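Local coordinates for sugar ABC transporter substrate-binding protein, BlMnBP1 (PDB 6I5R) that binds mannobiose and probably hands manno-oligosaccharides to an ABC transporter for uptake by the bacterium, at residues 20-23 with 24-28; 173-176 with 177-180. All coordinates share one frame; numbering follows the deposited sequence.

Overall arrangement
Both contacts are local, each made within one short run of chain, and they sit far apart in a bacterial extracellular solute-binding protein. Contact 1 (20-28) lies in the N-terminal loop ahead of strand 38-44, with its centre about 28 Å from the centre of the chain. Contact 2 (173-180) is two successive turns of helix 171-184, its centre about 26 Å out on the opposite side. The centres of contacts 1 and 2 are about 52 Å apart and their nearest atoms about 36 Å. Neither supplies a residue to the mannobiose pocket, which includes N45, W198, W265 and D320. Zinc distinguishes them: D177 binds an ion directly, whereas the T23 side chain is about 10 Å from one.

Contact 1: residues 20-23 with 24-28; sequences TGIT and YPEIK
A single 3-10 turn, 24-26, begins right after T23, and the E26 carboxylate folds back to the T23 N-H. E26 OE1 accepts from T23 N at 2.8 Å in an almost perfectly straight bond (178°), the N-H arriving on the anti side of the carboxylate, slightly out of its plane. T23 OG1 adds a weak bond to the same E26 OE1 at 3.1 Å; its place between the backbone N and carbonyl carbon (chi1 60°) brings it near the E26 chain, which runs extended beyond CG. A water bound to E26 OE1 at 2.6 Å also donates to G21 O at 3.1 Å, so E26 OE1 takes three donors, one of them weakly, which limits how far the carboxylate can turn. The return bond is backbone: E26 N to T23 O, 3.0 Å, with the donor well above the carbonyl plane. Beside the turn I22 CG2 rests 4.0 Å from I27 CG1, the two side chains crossing at about a right angle; helix 331-346 covers both, through E335 and M338. Just upstream, I22 N donates to T20 OG1 at 3.0 Å. The whole is an ST turn leading into a short 3-10 turn, with the glutamate side chain accepting the N-H just before it.

Contact 2: residues 173-176 with 177-180; sequences EFQA and DLKL
F174 swings its ring opposite its own backbone N (chi1 -169°), and L178 turns CG away from its carbonyl carbon (chi1 -63°), which brings the two side chains together as an i to i+4 pair on one face of helix 171-184. L178 CG stands over the centre of the F174 ring, 4.2 Å from the centroid and close to the ring normal, a CH-pi contact; CD1 leans toward the rim, 3.7 Å from F174 CE2. The bent Q175 side chain crosses L178 obliquely, its OE1 3.9 Å from L178 CD1 while accepting a hydrogen bond from N253 ND2. Helix 239-252 and strand 188-190 flank this apolar side, with T246 and L190 on F174 and A250 and P189 on L178. D177 uses OD1 as a ligand of a bound zinc ion, and an alanine here would probably leave that zinc short of a ligand and less firmly held. The E173 carboxylate turns away from D177 to accept from K169 N, leaving E173 OE1 6.1 Å from D177 OD2. Regular alpha-helical bonds run beneath: D177 N to E173 O at 2.9 Å, K179 N to Q175 O at 3.0 Å, and L178 N to F174 O at 2.8 Å, the last nearly in line with the carbonyl.

Contact 1: residues 20-23 with 24-28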
ATOM      1  N   THR A  20      20.884   4.180  20.845  1.00 24.45           N
ATOM      2  CA  THR A  20      20.265   4.760  22.035  1.00 21.21           C
ATOM      3  C   THR A  20      20.298   3.846  23.251  1.00 23.60           C
ATOM      4  O   THR A  20      20.161   4.336  24.364  1.00 27.57           O
ATOM      5  CB  THR A  20      18.794   5.124  21.785  1.00 27.07           C
ATOM      6  OG1 THR A  20      17.989   3.929  21.669  1.00 27.23           O
ATOM      7  CG2 THR A  20      18.685   5.954  20.525  1.00 26.82           C
ATOM      8  N   GLY A  21      20.410   2.540  23.079  1.00 20.61           N
ATOM      9  CA  GLY A  21      20.262   1.634  24.205  1.00 25.42           C
ATOM     10  C   GLY A  21      18.835   1.353  24.617  1.00 25.52           C
ATOM     11  O   GLY A  21      18.613   0.658  25.628  1.00 24.84           O
ATOM     12  N   ILE A  22      17.862   1.845  23.857  1.00 24.55           N
ATOM     13  CA  ILE A  22      16.442   1.780  24.207  1.00 20.65           C
ATOM     14  C   ILE A  22      15.683   1.133  23.048  1.00 20.68           C
ATOM     15  O   ILE A  22      15.797   1.577  21.897  1.00 21.64           O
ATOM     16  CB  ILE A  22      15.876   3.181  24.491  1.00 22.89           C
ATOM     17  CG1 ILE A  22      16.775   3.962  25.441  1.00 26.29           C
ATOM     18  CG2 ILE A  22      14.468   3.100  25.060  1.00 26.43           C
ATOM     19  CD1 ILE A  22      16.471   5.470  25.449  1.00 25.56           C
ATOM     20  N   THR A  23      14.899   0.107  23.352  1.00 19.80           N
ATOM     21  CA  THR A  23      14.033  -0.451  22.328  1.00 17.52           C
ATOM     22  C   THR A  23      12.683   0.231  22.394  1.00 16.39           C
ATOM     23  O   THR A  23      12.315   0.847  23.392  1.00 21.92           O
ATOM     24  CB  THR A  23      13.861  -1.972  22.455  1.00 24.84           C
ATOM     25  OG1 THR A  23      13.291  -2.316  23.718  1.00 18.38           O
ATOM     26  CG2 THR A  23      15.214  -2.675  22.256  1.00 23.53           C
ATOM     27  N   TYR A  24      11.930   0.099  21.307  1.00 16.39           N
ATOM     28  CA  TYR A  24      10.620   0.743  21.226  1.00 20.20           C
ATOM     29  C   TYR A  24       9.676   0.369  22.366  1.00 17.16           C
ATOM     30  O   TYR A  24       9.021   1.274  22.914  1.00 19.91           O
ATOM     31  CB  TYR A  24      10.026   0.398  19.855  1.00 21.86           C
ATOM     32  CG  TYR A  24       8.601   0.816  19.612  1.00 16.39           C
ATOM     33  CD1 TYR A  24       7.538   0.083  20.120  1.00 18.32           C
ATOM     34  CD2 TYR A  24       8.324   1.904  18.805  1.00 17.89           C
ATOM     35  CE1 TYR A  24       6.240   0.457  19.869  1.00 19.13           C
ATOM     36  CE2 TYR A  24       7.029   2.279  18.541  1.00 21.38           C
ATOM     37  CZ  TYR A  24       5.989   1.570  19.080  1.00 19.53           C
ATOM     38  OH  TYR A  24       4.694   1.969  18.815  1.00 16.39           O
ATOM     39  N   PRO A  25       9.528  -0.894  22.759  1.00 18.59           N
ATOM     40  CA  PRO A  25       8.612  -1.201  23.877  1.00 20.46           C
ATOM     41  C   PRO A  25       9.020  -0.537  25.196  1.00 24.71           C
ATOM     42  O   PRO A  25       8.169  -0.379  26.090  1.00 24.25           O
ATOM     43  CB  PRO A  25       8.656  -2.739  23.971  1.00 20.83           C
ATOM     44  CG  PRO A  25       9.156  -3.202  22.592  1.00 20.45           C
ATOM     45  CD  PRO A  25      10.122  -2.112  22.163  1.00 18.62           C
ATOM     46  N   GLU A  26      10.301  -0.162  25.336  1.00 18.74           N
ATOM     47  CA  GLU A  26      10.875   0.399  26.558  1.00 25.45           C
ATOM     48  C   GLU A  26      10.592   1.886  26.706  1.00 21.37           C
ATOM     49  O   GLU A  26      10.837   2.451  27.782  1.00 26.02           O
ATOM     50  CB  GLU A  26      12.379   0.125  26.568  1.00 23.56           C
ATOM     51  CG  GLU A  26      12.777  -1.353  26.822  1.00 26.01           C
ATOM     52  CD  GLU A  26      14.284  -1.606  26.774  1.00 27.42           C
ATOM     53  OE1 GLU A  26      14.967  -1.004  25.912  1.00 38.29           O
ATOM     54  OE2 GLU A  26      14.805  -2.409  27.605  1.00 29.47           O
ATOM     55  N   ILE A  27      10.045   2.524  25.665  1.00 22.65           N
ATOM     56  CA  ILE A  27       9.722   3.945  25.716  1.00 22.35           C
ATOM     57  C   ILE A  27       8.416   4.117  26.471  1.00 21.00           C
ATOM     58  O   ILE A  27       7.393   3.526  26.098  1.00 19.83           O
ATOM     59  CB  ILE A  27       9.621   4.526  24.293  1.00 18.67           C
ATOM     60  CG1 ILE A  27      10.966   4.434  23.586  1.00 16.39           C
ATOM     61  CG2 ILE A  27       9.141   5.964  24.320  1.00 23.27           C
ATOM     62  CD1 ILE A  27      10.883   4.856  22.172  1.00 20.39           C
ATOM     63  N   LYS A  28       8.435   4.984  27.483  1.00 19.91           N
ATOM     64  CA  LYS A  28       7.235   5.426  28.184  1.00 19.82           C
ATOM     65  C   LYS A  28       6.879   6.815  27.688  1.00 25.00           C
ATOM     66  O   LYS A  28       7.471   7.809  28.142  1.00 24.11           O
ATOM     67  CB  LYS A  28       7.511   5.427  29.683  1.00 22.95           C
ATOM     68  CG  LYS A  28       7.926   4.051  30.338  1.00 27.63           C
ATOM     69  CD  LYS A  28       8.500   4.329  31.773  1.00 25.66           C
ATOM     70  CE  LYS A  28       8.558   3.025  32.566  1.00 26.87           C
ATOM     71  NZ  LYS A  28       9.322   3.152  33.857  1.00 32.51           N
TER
HETATM   72  O   HOH W   1      17.300  -2.102  25.659  1.00 26.50           O

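Contact 2: residues 173-176 with 177-180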
ATOM      1  N   GLU A 173     -18.142 -10.746 -13.820  1.00 16.39           N
ATOM      2  CA  GLU A 173     -19.156  -9.839 -13.296  1.00 19.46           C
ATOM      3  C   GLU A 173     -18.668  -8.392 -13.320  1.00 17.08           C
ATOM      4  O   GLU A 173     -19.418  -7.484 -13.684  1.00 17.17           O
ATOM      5  CB  GLU A 173     -19.552 -10.261 -11.875  1.00 16.39           C
ATOM      6  CG  GLU A 173     -20.166 -11.684 -11.763  1.00 18.68           C
ATOM      7  CD  GLU A 173     -20.746 -12.006 -10.375  1.00 24.76           C
ATOM      8  OE1 GLU A 173     -20.449 -11.273  -9.396  1.00 20.97           O
ATOM      9  OE2 GLU A 173     -21.514 -13.017 -10.271  1.00 26.42           O
ATOM     10  N   PHE A 174     -17.401  -8.160 -12.952  1.00 16.39           N
ATOM     11  CA  PHE A 174     -16.863  -6.796 -12.964  1.00 16.39           C
ATOM     12  C   PHE A 174     -16.933  -6.196 -14.366  1.00 16.39           C
ATOM     13  O   PHE A 174     -17.387  -5.063 -14.541  1.00 16.39           O
ATOM     14  CB  PHE A 174     -15.412  -6.795 -12.443  1.00 16.39           C
ATOM     15  CG  PHE A 174     -14.834  -5.413 -12.172  1.00 18.78           C
ATOM     16  CD1 PHE A 174     -15.446  -4.547 -11.282  1.00 16.39           C
ATOM     17  CD2 PHE A 174     -13.674  -4.997 -12.787  1.00 16.39           C
ATOM     18  CE1 PHE A 174     -14.892  -3.304 -11.029  1.00 18.59           C
ATOM     19  CE2 PHE A 174     -13.139  -3.751 -12.533  1.00 16.59           C
ATOM     20  CZ  PHE A 174     -13.747  -2.920 -11.657  1.00 16.39           C
ATOM     21  N   GLN A 175     -16.418  -6.916 -15.370  1.00 16.39           N
ATOM     22  CA  GLN A 175     -16.455  -6.418 -16.748  1.00 16.39           C
ATOM     23  C   GLN A 175     -17.898  -6.181 -17.211  1.00 16.39           C
ATOM     24  O   GLN A 175     -18.190  -5.201 -17.910  1.00 16.39           O
ATOM     25  CB  GLN A 175     -15.741  -7.405 -17.687  1.00 16.39           C
ATOM     26  CG  GLN A 175     -14.197  -7.589 -17.446  1.00 20.81           C
ATOM     27  CD  GLN A 175     -13.422  -6.275 -17.570  1.00 21.86           C
ATOM     28  OE1 GLN A 175     -13.762  -5.419 -18.403  1.00 16.39           O
ATOM     29  NE2 GLN A 175     -12.360  -6.118 -16.755  1.00 17.81           N
ATOM     30  N   ALA A 176     -18.822  -7.047 -16.796  1.00 16.39           N
ATOM     31  CA  ALA A 176     -20.233  -6.827 -17.105  1.00 16.68           C
ATOM     32  C   ALA A 176     -20.723  -5.532 -16.479  1.00 19.91           C
ATOM     33  O   ALA A 176     -21.469  -4.770 -17.110  1.00 16.39           O
ATOM     34  CB  ALA A 176     -21.062  -8.017 -16.602  1.00 18.00           C
ATOM     35  N   ASP A 177     -20.281  -5.244 -15.247  1.00 16.39           N
ATOM     36  CA  ASP A 177     -20.673  -3.997 -14.586  1.00 19.62           C
ATOM     37  C   ASP A 177     -20.024  -2.783 -15.244  1.00 19.02           C
ATOM     38  O   ASP A 177     -20.660  -1.730 -15.381  1.00 16.39           O
ATOM     39  CB  ASP A 177     -20.323  -4.031 -13.100  1.00 16.39           C
ATOM     40  CG  ASP A 177     -21.163  -5.049 -12.325  1.00 17.90           C
ATOM     41  OD1 ASP A 177     -22.221  -5.427 -12.838  1.00 17.44           O
ATOM     42  OD2 ASP A 177     -20.784  -5.450 -11.216  1.00 18.05           O
ATOM     43  N   LEU A 178     -18.747  -2.885 -15.622  1.00 16.39           N
ATOM     44  CA  LEU A 178     -18.116  -1.775 -16.322  1.00 16.39           C
ATOM     45  C   LEU A 178     -18.865  -1.444 -17.611  1.00 16.39           C
ATOM     46  O   LEU A 178     -19.068  -0.274 -17.939  1.00 16.39           O
ATOM     47  CB  LEU A 178     -16.656  -2.103 -16.636  1.00 16.39           C
ATOM     48  CG  LEU A 178     -15.765  -2.305 -15.394  1.00 16.39           C
ATOM     49  CD1 LEU A 178     -14.330  -2.626 -15.808  1.00 18.56           C
ATOM     50  CD2 LEU A 178     -15.832  -1.077 -14.515  1.00 16.39           C
ATOM     51  N   LYS A 179     -19.323  -2.462 -18.327  1.00 16.39           N
ATOM     52  CA  LYS A 179     -20.069  -2.232 -19.558  1.00 16.39           C
ATOM     53  C   LYS A 179     -21.398  -1.521 -19.288  1.00 16.39           C
ATOM     54  O   LYS A 179     -21.765  -0.596 -20.016  1.00 16.39           O
ATOM     55  CB  LYS A 179     -20.265  -3.584 -20.256  1.00 16.39           C
ATOM     56  CG  LYS A 179     -21.017  -3.530 -21.582  1.00 20.24           C
ATOM     57  CD  LYS A 179     -21.276  -4.923 -22.132  1.00 22.03           C
ATOM     58  CE  LYS A 179     -21.748  -4.866 -23.587  1.00 23.82           C
ATOM     59  NZ  LYS A 179     -23.215  -4.908 -23.712  1.00 25.21           N
ATOM     60  N   LEU A 180     -22.109  -1.909 -18.225  1.00 16.39           N
ATOM     61  CA  LEU A 180     -23.332  -1.203 -17.866  1.00 18.92           C
ATOM     62  C   LEU A 180     -23.055   0.262 -17.556  1.00 21.75           C
ATOM     63  O   LEU A 180     -23.829   1.147 -17.947  1.00 16.39           O
ATOM     64  CB  LEU A 180     -24.010  -1.874 -16.661  1.00 16.39           C
ATOM     65  CG  LEU A 180     -24.648  -3.259 -16.875  1.00 16.39           C
ATOM     66  CD1 LEU A 180     -25.280  -3.789 -15.590  1.00 18.91           C
ATOM     67  CD2 LEU A 180     -25.689  -3.147 -17.974  1.00 18.10           C
TER